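Long-range contacts in aldehyde dehydrogenase (Burkholderia vietnamiensis, PDB 5KF0), which probably catalyses the NAD(P)-dependent oxidation of aldehydes to carboxylic acids and is seen here with NADPH bound: residues 141-146 / 479-484; 147-152 / 473-478; 298-303 / 405-410; 418-423 / 441-446. All coordinates share one frame; numbering follows the deposited sequence.

Interaction 1: residues 141-146 / 479-484; sequences QGYTGY and LMVVRR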
# COMPACT_ATOMS: atom_id res chain seq x y z
N GLN A 141 -10.28 2.28 22.46
CA GLN A 141 -8.97 2.58 23.04
C GLN A 141 -8.31 1.28 23.48
O GLN A 141 -8.93 0.44 24.14
CB GLN A 141 -9.10 3.53 24.24
CG GLN A 141 -7.73 4.04 24.68
CD GLN A 141 -7.76 4.94 25.90
OE1 GLN A 141 -8.81 5.13 26.53
NE2 GLN A 141 -6.61 5.49 26.26
N GLY A 142 -7.04 1.11 23.09
CA GLY A 142 -6.28 -0.06 23.51
C GLY A 142 -6.37 -1.25 22.59
O GLY A 142 -5.75 -2.29 22.88
N TYR A 143 -7.12 -1.17 21.48
CA TYR A 143 -7.20 -2.25 20.51
C TYR A 143 -6.34 -1.94 19.28
O TYR A 143 -6.29 -0.80 18.83
CB TYR A 143 -8.64 -2.47 20.05
CG TYR A 143 -9.64 -2.93 21.09
CD1 TYR A 143 -10.05 -4.27 21.16
CD2 TYR A 143 -10.22 -2.03 21.98
CE1 TYR A 143 -10.99 -4.68 22.09
CE2 TYR A 143 -11.15 -2.43 22.92
CZ TYR A 143 -11.54 -3.76 22.97
OH TYR A 143 -12.49 -4.13 23.89
N THR A 144 -5.71 -2.98 18.73
CA THR A 144 -4.94 -2.90 17.49
C THR A 144 -5.26 -4.11 16.62
O THR A 144 -5.48 -5.22 17.13
CB THR A 144 -3.43 -2.87 17.77
OG1 THR A 144 -3.12 -1.81 18.68
CG2 THR A 144 -2.61 -2.70 16.47
N GLY A 145 -5.26 -3.91 15.31
CA GLY A 145 -5.55 -4.97 14.36
C GLY A 145 -4.29 -5.42 13.63
O GLY A 145 -3.41 -4.60 13.33
N TYR A 146 -4.22 -6.72 13.36
CA TYR A 146 -3.15 -7.32 12.56
C TYR A 146 -3.79 -8.24 11.55
O TYR A 146 -4.66 -9.04 11.90
CB TYR A 146 -2.18 -8.12 13.45
CG TYR A 146 -1.57 -7.31 14.56
CD1 TYR A 146 -0.33 -6.70 14.39
CD2 TYR A 146 -2.23 -7.14 15.77
CE1 TYR A 146 0.23 -5.95 15.40
CE2 TYR A 146 -1.68 -6.38 16.79
CZ TYR A 146 -0.44 -5.79 16.59
OH TYR A 146 0.13 -5.03 17.60
N LEU A 479 -8.13 -11.49 10.50
CA LEU A 479 -7.80 -10.39 11.39
C LEU A 479 -7.51 -10.94 12.78
O LEU A 479 -8.22 -11.81 13.27
CB LEU A 479 -8.98 -9.42 11.46
CG LEU A 479 -8.88 -8.25 12.44
CD1 LEU A 479 -7.81 -7.26 11.97
CD2 LEU A 479 -10.26 -7.59 12.56
N MET A 480 -6.45 -10.41 13.41
CA MET A 480 -6.24 -10.60 14.83
C MET A 480 -6.38 -9.23 15.49
O MET A 480 -5.61 -8.31 15.18
CB MET A 480 -4.87 -11.21 15.14
CG MET A 480 -4.64 -11.38 16.64
SD MET A 480 -3.07 -12.22 17.02
CE MET A 480 -1.96 -11.05 16.25
N VAL A 481 -7.34 -9.11 16.41
CA VAL A 481 -7.51 -7.91 17.23
C VAL A 481 -6.88 -8.20 18.58
O VAL A 481 -7.25 -9.16 19.24
CB VAL A 481 -9.00 -7.56 17.40
CG1 VAL A 481 -9.16 -6.35 18.32
CG2 VAL A 481 -9.65 -7.32 16.03
N VAL A 482 -5.93 -7.36 19.00
CA VAL A 482 -5.30 -7.52 20.30
C VAL A 482 -5.77 -6.38 21.20
O VAL A 482 -5.60 -5.21 20.85
CB VAL A 482 -3.77 -7.54 20.19
CG1 VAL A 482 -3.15 -7.65 21.58
CG2 VAL A 482 -3.33 -8.70 19.30
N ARG A 483 -6.32 -6.71 22.36
CA ARG A 483 -6.71 -5.68 23.32
C ARG A 483 -5.64 -5.57 24.40
O ARG A 483 -5.28 -6.57 25.03
CB ARG A 483 -8.06 -5.96 23.98
CG ARG A 483 -8.51 -4.74 24.81
CD ARG A 483 -9.73 -4.99 25.67
NE ARG A 483 -10.33 -3.72 26.08
CZ ARG A 483 -11.50 -3.59 26.71
NH1 ARG A 483 -12.21 -4.66 27.06
NH2 ARG A 483 -11.96 -2.38 27.00
N ARG A 484 -5.16 -4.35 24.61
CA ARG A 484 -4.33 -4.01 25.75
C ARG A 484 -5.15 -3.18 26.72
O ARG A 484 -5.84 -2.23 26.31
CB ARG A 484 -3.10 -3.22 25.29
CG ARG A 484 -2.24 -4.01 24.33
CD ARG A 484 -1.11 -3.16 23.82
NE ARG A 484 -0.15 -2.84 24.87
CZ ARG A 484 0.84 -1.97 24.71
NH1 ARG A 484 0.96 -1.33 23.55
NH2 ARG A 484 1.69 -1.73 25.70
O HOH W 1 -8.62 -1.40 26.23
O HOH W 2 -11.40 0.20 25.40
O HOH W 3 -3.36 -3.16 21.14

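Interaction 2: residues 147-152 / 473-478; sequences TRRVPI and DMTEPR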
# COMPACT_ATOMS: atom_id res chain seq x y z
N THR A 147 -3.36 -8.17 10.29
CA THR A 147 -3.97 -8.99 9.26
C THR A 147 -2.94 -9.91 8.59
O THR A 147 -1.74 -9.63 8.56
CB THR A 147 -4.65 -8.16 8.17
OG1 THR A 147 -3.67 -7.54 7.32
CG2 THR A 147 -5.57 -7.10 8.79
N ARG A 148 -3.47 -11.00 8.04
CA ARG A 148 -2.70 -11.95 7.24
C ARG A 148 -3.64 -12.54 6.20
O ARG A 148 -4.87 -12.46 6.34
CB ARG A 148 -2.12 -13.08 8.11
CG ARG A 148 -3.20 -14.00 8.70
CD ARG A 148 -2.68 -14.87 9.83
NE ARG A 148 -1.84 -15.98 9.37
CZ ARG A 148 -1.30 -16.88 10.18
NH1 ARG A 148 -1.50 -16.81 11.50
NH2 ARG A 148 -0.55 -17.86 9.69
N ARG A 149 -3.07 -13.13 5.15
CA ARG A 149 -3.84 -13.81 4.13
C ARG A 149 -3.65 -15.31 4.30
O ARG A 149 -2.52 -15.80 4.19
CB ARG A 149 -3.40 -13.38 2.73
CG ARG A 149 -3.37 -11.89 2.52
CD ARG A 149 -4.75 -11.28 2.57
NE ARG A 149 -5.65 -11.83 1.56
CZ ARG A 149 -6.85 -11.32 1.30
NH1 ARG A 149 -7.27 -10.24 1.97
NH2 ARG A 149 -7.63 -11.86 0.38
N VAL A 150 -4.73 -16.03 4.60
CA VAL A 150 -4.71 -17.47 4.81
C VAL A 150 -5.17 -18.15 3.52
O VAL A 150 -6.13 -17.68 2.91
CB VAL A 150 -5.62 -17.86 6.00
CG1 VAL A 150 -5.63 -19.38 6.22
CG2 VAL A 150 -5.17 -17.14 7.27
N PRO A 151 -4.54 -19.23 3.07
CA PRO A 151 -5.04 -19.91 1.87
C PRO A 151 -6.51 -20.26 2.04
O PRO A 151 -6.96 -20.67 3.11
CB PRO A 151 -4.18 -21.18 1.78
CG PRO A 151 -3.04 -20.99 2.67
CD PRO A 151 -3.36 -19.89 3.66
N ILE A 152 -7.29 -20.08 0.96
CA ILE A 152 -8.73 -20.26 1.06
C ILE A 152 -9.11 -21.73 1.24
O ILE A 152 -10.16 -22.04 1.80
CB ILE A 152 -9.44 -19.64 -0.16
CG1 ILE A 152 -10.94 -19.48 0.10
CG2 ILE A 152 -9.15 -20.46 -1.43
CD1 ILE A 152 -11.64 -18.61 -0.95
N ASP A 473 -7.88 -13.56 -4.37
CA ASP A 473 -9.07 -14.41 -4.42
C ASP A 473 -8.82 -15.78 -3.80
O ASP A 473 -9.77 -16.41 -3.32
CB ASP A 473 -9.54 -14.58 -5.87
CG ASP A 473 -10.25 -13.36 -6.40
OD1 ASP A 473 -10.84 -12.62 -5.59
OD2 ASP A 473 -10.23 -13.15 -7.62
N MET A 474 -7.58 -16.25 -3.81
CA MET A 474 -7.24 -17.56 -3.28
C MET A 474 -6.86 -17.51 -1.81
O MET A 474 -6.35 -18.50 -1.27
CB MET A 474 -6.09 -18.17 -4.09
CG MET A 474 -6.49 -18.41 -5.54
SD MET A 474 -5.13 -19.00 -6.56
CE MET A 474 -5.92 -18.84 -8.15
N THR A 475 -7.12 -16.39 -1.14
CA THR A 475 -6.86 -16.29 0.28
C THR A 475 -8.05 -15.64 0.97
O THR A 475 -8.81 -14.88 0.36
CB THR A 475 -5.59 -15.47 0.59
OG1 THR A 475 -5.65 -14.20 -0.07
CG2 THR A 475 -4.33 -16.22 0.15
N GLU A 476 -8.19 -15.94 2.27
CA GLU A 476 -9.11 -15.24 3.14
C GLU A 476 -8.32 -14.35 4.07
O GLU A 476 -7.36 -14.82 4.68
CB GLU A 476 -9.95 -16.22 3.98
CG GLU A 476 -11.10 -16.88 3.21
CD GLU A 476 -12.29 -15.96 3.04
OE1 GLU A 476 -13.29 -16.39 2.43
OE2 GLU A 476 -12.23 -14.80 3.51
N PRO A 477 -8.70 -13.09 4.25
CA PRO A 477 -8.07 -12.30 5.32
C PRO A 477 -8.44 -12.88 6.68
O PRO A 477 -9.58 -13.30 6.91
CB PRO A 477 -8.64 -10.89 5.14
CG PRO A 477 -9.89 -11.08 4.36
CD PRO A 477 -9.74 -12.34 3.54
N ARG A 478 -7.46 -12.92 7.58
CA ARG A 478 -7.75 -13.30 8.96
C ARG A 478 -7.21 -12.21 9.87
O ARG A 478 -5.99 -11.99 9.95
CB ARG A 478 -7.16 -14.67 9.32
CG ARG A 478 -7.70 -15.16 10.67
CD ARG A 478 -7.27 -16.59 10.97
NE ARG A 478 -7.86 -17.54 10.04
CZ ARG A 478 -7.40 -18.78 9.86
NH1 ARG A 478 -6.32 -19.17 10.54
NH2 ARG A 478 -8.00 -19.61 9.01

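Interaction 3: residues 298-303 / 405-410; sequences RILVHA and LARVND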
# COMPACT_ATOMS: atom_id res chain seq x y z
N ARG A 298 -13.72 -5.77 -33.72
CA ARG A 298 -14.36 -4.58 -34.26
C ARG A 298 -13.32 -3.47 -34.31
O ARG A 298 -12.58 -3.26 -33.35
CB ARG A 298 -15.55 -4.15 -33.39
CG ARG A 298 -16.63 -5.22 -33.25
CD ARG A 298 -17.78 -4.74 -32.37
NE ARG A 298 -17.40 -4.70 -30.95
CZ ARG A 298 -17.84 -3.80 -30.08
NH1 ARG A 298 -18.66 -2.82 -30.47
NH2 ARG A 298 -17.42 -3.87 -28.82
N ILE A 299 -13.27 -2.77 -35.44
CA ILE A 299 -12.28 -1.72 -35.66
C ILE A 299 -13.03 -0.45 -36.04
O ILE A 299 -13.66 -0.39 -37.10
CB ILE A 299 -11.27 -2.11 -36.75
CG1 ILE A 299 -10.54 -3.40 -36.37
CG2 ILE A 299 -10.29 -0.97 -36.99
CD1 ILE A 299 -9.73 -3.98 -37.53
N LEU A 300 -12.96 0.57 -35.19
CA LEU A 300 -13.67 1.84 -35.40
C LEU A 300 -12.64 2.90 -35.76
O LEU A 300 -11.74 3.19 -34.96
CB LEU A 300 -14.45 2.24 -34.14
CG LEU A 300 -15.56 1.27 -33.71
CD1 LEU A 300 -15.03 0.21 -32.72
CD2 LEU A 300 -16.72 2.02 -33.11
N VAL A 301 -12.77 3.48 -36.96
CA VAL A 301 -11.74 4.35 -37.52
C VAL A 301 -12.33 5.72 -37.83
O VAL A 301 -13.39 5.82 -38.46
CB VAL A 301 -11.13 3.72 -38.77
CG1 VAL A 301 -10.06 4.61 -39.34
CG2 VAL A 301 -10.57 2.33 -38.44
N HIS A 302 -11.61 6.78 -37.43
CA HIS A 302 -12.09 8.13 -37.70
C HIS A 302 -12.23 8.34 -39.20
O HIS A 302 -11.37 7.94 -39.99
CB HIS A 302 -11.16 9.18 -37.12
CG HIS A 302 -11.75 10.56 -37.14
ND1 HIS A 302 -11.53 11.46 -38.16
CD2 HIS A 302 -12.59 11.18 -36.27
CE1 HIS A 302 -12.20 12.58 -37.91
NE2 HIS A 302 -12.85 12.43 -36.77
N ALA A 303 -13.32 9.01 -39.60
CA ALA A 303 -13.64 9.12 -41.02
C ALA A 303 -12.53 9.80 -41.81
O ALA A 303 -12.36 9.51 -43.00
CB ALA A 303 -14.96 9.87 -41.18
N LEU A 405 -16.93 5.66 -28.58
CA LEU A 405 -16.98 5.04 -27.26
C LEU A 405 -18.31 4.34 -27.03
O LEU A 405 -18.35 3.20 -26.54
CB LEU A 405 -16.74 6.10 -26.17
CG LEU A 405 -15.40 6.84 -26.20
CD1 LEU A 405 -15.33 7.85 -25.05
CD2 LEU A 405 -14.23 5.87 -26.12
N ALA A 406 -19.41 5.00 -27.40
CA ALA A 406 -20.73 4.39 -27.24
C ALA A 406 -20.83 3.10 -28.04
O ALA A 406 -21.46 2.13 -27.59
CB ALA A 406 -21.81 5.37 -27.66
N ARG A 407 -20.22 3.06 -29.22
CA ARG A 407 -20.33 1.86 -30.04
C ARG A 407 -19.45 0.73 -29.51
O ARG A 407 -19.84 -0.44 -29.59
CB ARG A 407 -20.03 2.21 -31.49
CG ARG A 407 -21.21 2.98 -32.09
CD ARG A 407 -20.85 3.86 -33.29
NE ARG A 407 -20.55 3.07 -34.47
CZ ARG A 407 -20.05 3.57 -35.60
NH1 ARG A 407 -19.78 4.87 -35.69
NH2 ARG A 407 -19.81 2.77 -36.63
N VAL A 408 -18.29 1.05 -28.93
CA VAL A 408 -17.53 0.02 -28.22
C VAL A 408 -18.39 -0.59 -27.11
O VAL A 408 -18.44 -1.82 -26.94
CB VAL A 408 -16.23 0.60 -27.65
CG1 VAL A 408 -15.54 -0.43 -26.73
CG2 VAL A 408 -15.28 1.03 -28.78
N ASN A 409 -19.08 0.26 -26.34
CA ASN A 409 -19.92 -0.19 -25.24
C ASN A 409 -21.20 -0.87 -25.70
O ASN A 409 -21.90 -1.46 -24.87
CB ASN A 409 -20.30 0.99 -24.34
CG ASN A 409 -19.19 1.41 -23.39
OD1 ASN A 409 -18.33 0.61 -23.04
ND2 ASN A 409 -19.23 2.68 -22.97
N ASP A 410 -21.55 -0.78 -26.99
CA ASP A 410 -22.78 -1.37 -27.53
C ASP A 410 -22.58 -2.87 -27.69
O ASP A 410 -22.42 -3.40 -28.80
CB ASP A 410 -23.14 -0.69 -28.84
CG ASP A 410 -24.31 -1.37 -29.54
OD1 ASP A 410 -25.24 -1.82 -28.82
OD2 ASP A 410 -24.28 -1.48 -30.79

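Interaction 4: residues 418-423 / 441-446; sequences GVFTDS and INDVPS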
# COMPACT_ATOMS: atom_id res chain seq x y z
N GLY A 418 -9.13 -1.04 -27.04
CA GLY A 418 -7.93 -0.29 -27.37
C GLY A 418 -8.27 1.02 -28.06
O GLY A 418 -9.25 1.11 -28.80
N VAL A 419 -7.44 2.04 -27.81
CA VAL A 419 -7.61 3.35 -28.43
C VAL A 419 -6.26 3.85 -28.90
O VAL A 419 -5.38 4.14 -28.08
CB VAL A 419 -8.23 4.39 -27.47
CG1 VAL A 419 -8.52 5.68 -28.26
CG2 VAL A 419 -9.51 3.86 -26.81
N PHE A 420 -6.09 3.98 -30.21
CA PHE A 420 -4.91 4.62 -30.78
C PHE A 420 -5.18 6.12 -30.83
O PHE A 420 -5.93 6.60 -31.68
CB PHE A 420 -4.60 4.06 -32.17
CG PHE A 420 -4.18 2.61 -32.17
CD1 PHE A 420 -2.84 2.25 -32.01
CD2 PHE A 420 -5.13 1.61 -32.34
CE1 PHE A 420 -2.45 0.92 -32.02
CE2 PHE A 420 -4.74 0.26 -32.35
CZ PHE A 420 -3.41 -0.08 -32.18
N THR A 421 -4.58 6.86 -29.90
CA THR A 421 -4.75 8.31 -29.80
C THR A 421 -3.51 8.88 -29.13
O THR A 421 -2.85 8.19 -28.34
CB THR A 421 -6.01 8.70 -29.00
OG1 THR A 421 -6.19 10.13 -29.06
CG2 THR A 421 -5.88 8.29 -27.52
N ASP A 422 -3.18 10.13 -29.46
CA ASP A 422 -2.21 10.89 -28.69
C ASP A 422 -2.87 11.96 -27.84
O ASP A 422 -2.17 12.74 -27.19
CB ASP A 422 -1.16 11.52 -29.62
CG ASP A 422 0.07 12.06 -28.84
OD1 ASP A 422 0.63 11.30 -28.04
OD2 ASP A 422 0.44 13.22 -29.05
N SER A 423 -4.20 12.01 -27.81
CA SER A 423 -4.92 13.06 -27.09
C SER A 423 -5.13 12.65 -25.64
O SER A 423 -5.80 11.66 -25.36
CB SER A 423 -6.27 13.35 -27.76
OG SER A 423 -7.07 14.19 -26.95
N ILE A 441 -4.13 2.07 -24.37
CA ILE A 441 -3.89 3.31 -25.13
C ILE A 441 -2.66 3.11 -25.99
O ILE A 441 -1.58 2.79 -25.48
CB ILE A 441 -3.72 4.53 -24.20
CG1 ILE A 441 -4.96 4.73 -23.31
CG2 ILE A 441 -3.42 5.79 -25.03
CD1 ILE A 441 -6.24 5.01 -24.10
N ASN A 442 -2.82 3.33 -27.30
CA ASN A 442 -1.75 3.24 -28.30
C ASN A 442 -1.33 1.79 -28.57
O ASN A 442 -0.21 1.55 -29.04
CB ASN A 442 -0.54 4.11 -27.91
CG ASN A 442 0.28 4.53 -29.11
OD1 ASN A 442 -0.26 4.68 -30.22
ND2 ASN A 442 1.58 4.73 -28.91
N ASP A 443 -2.20 0.83 -28.28
CA ASP A 443 -2.06 -0.54 -28.77
C ASP A 443 -3.46 -1.16 -28.79
O ASP A 443 -4.43 -0.57 -28.33
CB ASP A 443 -1.09 -1.36 -27.90
CG ASP A 443 -0.56 -2.61 -28.62
OD1 ASP A 443 0.14 -3.40 -27.97
OD2 ASP A 443 -0.87 -2.82 -29.81
N VAL A 444 -3.54 -2.37 -29.36
CA VAL A 444 -4.81 -3.08 -29.49
C VAL A 444 -5.28 -3.60 -28.13
O VAL A 444 -4.47 -3.74 -27.19
CB VAL A 444 -4.72 -4.23 -30.50
CG1 VAL A 444 -4.74 -3.68 -31.94
CG2 VAL A 444 -3.46 -5.07 -30.24
N PRO A 445 -6.57 -3.92 -27.99
CA PRO A 445 -7.04 -4.58 -26.76
C PRO A 445 -6.38 -5.92 -26.52
O PRO A 445 -6.49 -6.46 -25.41
CB PRO A 445 -8.55 -4.74 -26.99
CG PRO A 445 -8.69 -4.74 -28.51
CD PRO A 445 -7.68 -3.70 -28.93
N SER A 446 -5.73 -6.49 -27.53
CA SER A 446 -5.15 -7.83 -27.45
C SER A 446 -3.89 -7.90 -26.59
O SER A 446 -3.36 -9.00 -26.43
CB SER A 446 -4.87 -8.32 -28.87
OG SER A 446 -5.99 -8.05 -29.69

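Interaction 1: residues 141-146 / 479-484
R483 lies over one face of the Y143 ring, its CG 3.7 Å from the ring centroid and close to the ring normal, a CH-pi contact. The two belong to a three-stranded antiparallel sheet, the oligomerisation module of the aldehyde dehydrogenase fold, in which 143-146 runs against 479-483. R483 is extended, with CG anti to the backbone N (chi1 -171°), and its chain passes from the ring carbons out to the phenol. There Y143 OH sits over the centre of the guanidinium, 3.0 Å from R483 CZ, and the ring and guanidinium planes are only 22° apart. Both polar ends have their partners in the second subunit: Y143 OH bonds D443 and R483 NH1 bonds Y276 of that chain, so the pair is pinned from across the interface. R483 NE also donates to a water.

V481 meets the same ring at its edge, CG1 being 3.6 Å from Y143 CD1. On the other face of the sheet, Y146 packs against M480 and V482; its CE2 approaches V482 CG2 at 3.8 Å, and W431 of the second subunit packs on Y146 and M480. Reciprocal backbone bonds join T144 to V482 and Y146 to M480, and one water bridges T144 OG1 and V482 O. Past the last bridge, R484 N donates almost straight to G142 O at 2.8 Å.

Interaction 2: residues 147-152 / 473-478
R149 and T475 cross at about a right angle: the guanidinium turns its edge to the threonine and takes hold of one oxygen with two nitrogens. This is the inner end of the antiparallel oligomerisation sheet, where 147-151 pairs with 475-478 as the latter strand leaves helix 467-473. R149 NE lies 2.9 Å and R149 NH2 3.1 Å from T475 OG1, which is close to the guanidinium plane. Bends at chi2 (-66°) and chi3 (-59°) fold the arginine back so that NE faces the threonine. T475 OG1 also bonds the carbonyl oxygen of I471, so the hydroxyl accepts from the arginine and donates into the end of the helix.

P477 lies alongside R149, pointing the same way, and its ring underlies one face of the guanidinium; P477 CB is 3.5 Å from R149 NH1. The arginine is thus held in plane by T475 and flat by the proline.

On the other face of the sheet, R148 and R478 also run side by side, with guanidinium planes 53° apart. Their like charges find separate partners in the second subunit, D432 for R148 and the carbonyl of W431 for R478, and R148 makes a cation-pi contact with W431 as well. V150 sits over the R478 guanidinium, although it has two conformers and this detail is doubtful. Backbone bonds in both directions tie V150 to E476. Where the strands end, I152 N bonds M474 O at 2.9 Å, the nitrogen standing well above the carbonyl plane.

Interaction 3: residues 298-303 / 405-410
R298 spreads its two terminal nitrogens over the last turn of helix 401-409: NH1 bonds R407 O at 2.8 Å and NH2 bonds V408 O at 3.0 Å. Both oxygens lie in the guanidinium plane, and the NH2 bond is nearly straight and meets a lone pair of V408 O. The bond to R407 O is more bent, its donor tilted from the carbonyl plane. The side chain first runs out from the strand, CD anti to CA (chi2 180°), and then turns at chi3 (-73°), which swings NE aside; NE in turn bonds the carbonyl of N261, and NH1 also bonds Y384 OH. The guanidinium is therefore fixed from several directions at once.

Strand 298-302 belongs to the mixed sheet of the aldehyde dehydrogenase catalytic domain, and the helix lies against that sheet, running antiparallel to the strand with the short axes 9.9 Å apart. L300, two residues on, packs against R407 and V408 of the same helix turn. Its chi2 of 91° departs from a staggered value, and the two methyls divide the work: CD1 reaches V408 CG2 at 4.0 Å, while CD2 touches R407 CB at 3.7 Å and lies over the rim of one face of the R407 guanidinium. R407 bends at chi3, and its polar end goes on to D403, E396 and the carbonyl of K397.

A cationic group placed on the carbonyls at a helix C terminus would be expected to complement the negative end of the helix dipole, joining helix to sheet by charge as well as by packing.

Interaction 4: residues 418-423 / 441-446
The carbonyl oxygen of D443 is buried with no hydrogen-bonding partner in the model, and it stands 4.0 Å above the plane of the F420 ring, offset toward the rim. The phenylalanine lies across the turning backbone of 442-444, CZ being 3.6 Å from both D443 C and V444 N. Its CG is anti to the carbonyl carbon (chi1 -66°), and the side chain runs alongside that of V444, whose CG1 comes to the ring edge in plane, 3.8 Å from F420 CZ. N442, at positive phi (72°), turns the chain out of the strand; its side chain crosses F420 at about a right angle and bonds Q273 and, in the second subunit, the carbonyl of R483. D443 is fastened by R280 and by Y143 OH of the second subunit.

One backbone bond joins the segments, N442 N to V419 O at 2.8 Å and almost straight, in the parallel pairing of V419 with I441. I441 CD1 packs on V419 CB at 4.0 Å. At the other end G418 fits closely against the turn, its N 3.6 Å from P445 CD. T421 OG1 accepts from S423 N in an ST turn, and S423 caps the helix that follows. Strand 416-420, helix 424-433 and strand 438-441 make a beta-alpha-beta crossover of the aldehyde dehydrogenase catalytic domain, and I441 passes the sheet on to the second subunit.

Overall arrangement
Strand 143-151 comes first along the chain, and its partner, strand 475-483, is the last strand. Interaction 1 closes the widest loop; interaction 2, further along the same two strands, closes one nested inside it, the two touching through T147 and L479. Interactions 3 and 4 lie within both loops, in series and without crossing: the first joins strand 298-302 to helix 401-409, the second joins strand 416-420 to the chain leaving strand 438-441. Their centres are about 12 Å apart on one sheet, whereas the centre of interaction 1 lies about 47 Å from that of interaction 4. Across subunits that gap closes, Y143 and R483 meeting N442 and D443 of the second subunit.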